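Local atomic coordinates of endoglucanase A (Clostridium cellulolyticum, PDB entry 1EDG), a protein that hydrolyses internal beta-1,4-glucosidic bonds of cellulose as a family 5 glycoside hydrolase, using a catalytic domain built as a (beta/alpha)8 barrel. Residues P13-P18 with F288-Y293. Numbering follows the deposited sequence.
Sequences PQKNIP and FMDNIY
Tyr293 of helix 279-297 illustrates how one amphipathic side chain can pin an extended N-terminal segment against the outside of a TIM barrel. With CG anti to the backbone N (chi1 177°), the tyrosine reaches across to residues 13-18, where Lys15 supplies most of the nonpolar contact. Followed outward, the lysine starts with CB 3.6 Å from Tyr293 OH and nearly as close to CZ, at the phenol end of the ring. CG lies anti to the carbonyl carbon, and the chain stays extended through chi3, so that it crosses the tyrosine obliquely. CD then sits over the centre of one face, 3.9 Å from the Tyr293 ring centroid and 12° off the normal, a well-formed CH-pi contact. At chi4 the chain bends; CE comes no nearer than 4.4 Å to Asp290 OD1, and NZ, 5.9 Å from the Tyr293 ring centroid, offers at most a weak cation-pi attraction. Asp290 instead forms a salt bridge with Arg333. In the plane of the ring, Tyr293 OH donates a 2.8 Å hydrogen bond to Asn16 O, meeting a carbonyl lone pair at a C=O...O angle of 131°. A water accepts from Asn16 N and donates weakly to the same hydroxyl, while Ile17 CD1 touches the ring edge at CE1, 4.2 Å away. Backbone pairing of Lys15 with Ala332 also ties the segment to the end of helix 316-332. The chemistry implies that the aliphatic part of Lys15 and a directed phenol-to-carbonyl bond carry this surface contact, with lysine's charge contributing probably little beyond long-range attraction to Asp290.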
loop_
_atom_site.group_PDB
_atom_site.type_symbol
_atom_site.label_atom_id
_atom_site.label_comp_id
_atom_site.label_asym_id
_atom_site.label_seq_id
_atom_site.Cartn_x
_atom_site.Cartn_y
_atom_site.Cartn_z
ATOM N N PRO A 13 -4.807 -2.463 25.067
ATOM C CA PRO A 13 -4.868 -1.083 25.562
ATOM C C PRO A 13 -4.506 -0.066 24.477
ATOM O O PRO A 13 -3.507 -0.224 23.771
ATOM C CB PRO A 13 -3.823 -1.076 26.676
ATOM C CG PRO A 13 -3.807 -2.496 27.152
ATOM C CD PRO A 13 -3.846 -3.256 25.856
ATOM N N GLN A 14 -5.327 0.969 24.348
ATOM C CA GLN A 14 -5.102 2.032 23.371
ATOM C C GLN A 14 -3.978 2.948 23.863
ATOM O O GLN A 14 -3.952 3.334 25.033
ATOM C CB GLN A 14 -6.395 2.838 23.180
ATOM C CG GLN A 14 -6.255 4.146 22.382
ATOM C CD GLN A 14 -6.068 3.933 20.886
ATOM O OE1 GLN A 14 -6.871 3.259 20.235
ATOM N NE2 GLN A 14 -5.017 4.521 20.331
ATOM N N LYS A 15 -3.031 3.266 22.985
ATOM C CA LYS A 15 -1.927 4.147 23.354
ATOM C C LYS A 15 -2.319 5.589 23.070
ATOM O O LYS A 15 -3.258 5.844 22.317
ATOM C CB LYS A 15 -0.657 3.772 22.591
ATOM C CG LYS A 15 -0.132 2.398 22.955
ATOM C CD LYS A 15 1.237 2.142 22.362
ATOM C CE LYS A 15 1.756 0.749 22.722
ATOM N NZ LYS A 15 1.979 0.551 24.190
ATOM N N ASN A 16 -1.626 6.535 23.693
ATOM C CA ASN A 16 -1.930 7.944 23.482
ATOM C C ASN A 16 -1.542 8.423 22.086
ATOM O O ASN A 16 -0.411 8.223 21.643
ATOM C CB ASN A 16 -1.236 8.814 24.530
ATOM C CG ASN A 16 -1.492 10.297 24.313
ATOM O OD1 ASN A 16 -2.644 10.744 24.265
ATOM N ND2 ASN A 16 -0.423 11.063 24.144
ATOM N N ILE A 17 -2.503 9.018 21.390
ATOM C CA ILE A 17 -2.299 9.559 20.049
ATOM C C ILE A 17 -2.896 10.968 20.031
ATOM O O ILE A 17 -4.013 11.176 20.501
ATOM C CB ILE A 17 -2.978 8.664 18.950
ATOM C CG1 ILE A 17 -2.088 7.465 18.610
ATOM C CG2 ILE A 17 -3.247 9.456 17.675
ATOM C CD1 ILE A 17 -2.460 6.223 19.334
ATOM N N PRO A 18 -2.149 11.958 19.509
ATOM C CA PRO A 18 -2.618 13.347 19.440
ATOM C C PRO A 18 -3.912 13.496 18.645
ATOM O O PRO A 18 -4.090 12.860 17.606
ATOM C CB PRO A 18 -1.464 14.061 18.734
ATOM C CG PRO A 18 -0.271 13.270 19.145
ATOM C CD PRO A 18 -0.763 11.850 19.019
ATOM N N PHE A 288 8.156 -3.729 14.931
ATOM C CA PHE A 288 8.162 -2.621 13.986
ATOM C C PHE A 288 7.069 -1.601 14.279
ATOM O O PHE A 288 7.236 -0.408 14.002
ATOM C CB PHE A 288 8.113 -3.115 12.529
ATOM C CG PHE A 288 6.760 -3.588 12.077
ATOM C CD1 PHE A 288 6.363 -4.906 12.278
ATOM C CD2 PHE A 288 5.878 -2.710 11.449
ATOM C CE1 PHE A 288 5.106 -5.341 11.863
ATOM C CE2 PHE A 288 4.624 -3.136 11.035
ATOM C CZ PHE A 288 4.239 -4.456 11.244
ATOM N N MET A 289 5.963 -2.061 14.862
ATOM C CA MET A 289 4.868 -1.163 15.204
ATOM C C MET A 289 5.291 -0.210 16.314
ATOM O O MET A 289 4.907 0.959 16.307
ATOM C CB MET A 289 3.623 -1.948 15.614
ATOM C CG MET A 289 3.060 -2.771 14.483
ATOM S SD MET A 289 1.431 -3.395 14.840
ATOM C CE MET A 289 1.097 -4.386 13.326
ATOM N N ASP A 290 6.083 -0.707 17.262
ATOM C CA ASP A 290 6.569 0.128 18.357
ATOM C C ASP A 290 7.527 1.181 17.806
ATOM O O ASP A 290 7.495 2.338 18.226
ATOM C CB ASP A 290 7.252 -0.713 19.436
ATOM C CG ASP A 290 6.258 -1.432 20.335
ATOM O OD1 ASP A 290 5.119 -0.946 20.492
ATOM O OD2 ASP A 290 6.619 -2.488 20.889
ATOM N N ASN A 291 8.358 0.787 16.845
ATOM C CA ASN A 291 9.289 1.727 16.215
ATOM C C ASN A 291 8.494 2.840 15.541
ATOM O O ASN A 291 8.822 4.023 15.669
ATOM C CB ASN A 291 10.153 1.020 15.166
ATOM C CG ASN A 291 11.197 0.120 15.782
ATOM O OD1 ASN A 291 11.406 0.143 16.999
ATOM N ND2 ASN A 291 11.855 -0.682 14.955
ATOM N N ILE A 292 7.441 2.450 14.831
ATOM C CA ILE A 292 6.584 3.400 14.137
ATOM C C ILE A 292 5.865 4.323 15.121
ATOM O O ILE A 292 5.778 5.539 14.895
ATOM C CB ILE A 292 5.560 2.664 13.238
ATOM C CG1 ILE A 292 6.289 1.987 12.072
ATOM C CG2 ILE A 292 4.507 3.637 12.718
ATOM C CD1 ILE A 292 5.409 1.064 11.257
ATOM N N TYR A 293 5.368 3.754 16.215
ATOM C CA TYR A 293 4.671 4.541 17.227
ATOM C C TYR A 293 5.593 5.595 17.838
ATOM O O TYR A 293 5.255 6.777 17.897
ATOM C CB TYR A 293 4.140 3.635 18.343
ATOM C CG TYR A 293 3.475 4.395 19.469
ATOM C CD1 TYR A 293 2.249 5.025 19.269
ATOM C CD2 TYR A 293 4.076 4.499 20.726
ATOM C CE1 TYR A 293 1.628 5.742 20.288
ATOM C CE2 TYR A 293 3.463 5.216 21.754
ATOM C CZ TYR A 293 2.239 5.836 21.526
ATOM O OH TYR A 293 1.622 6.568 22.516
HETATM O O HOH W 1 0.436 5.724 25.555
#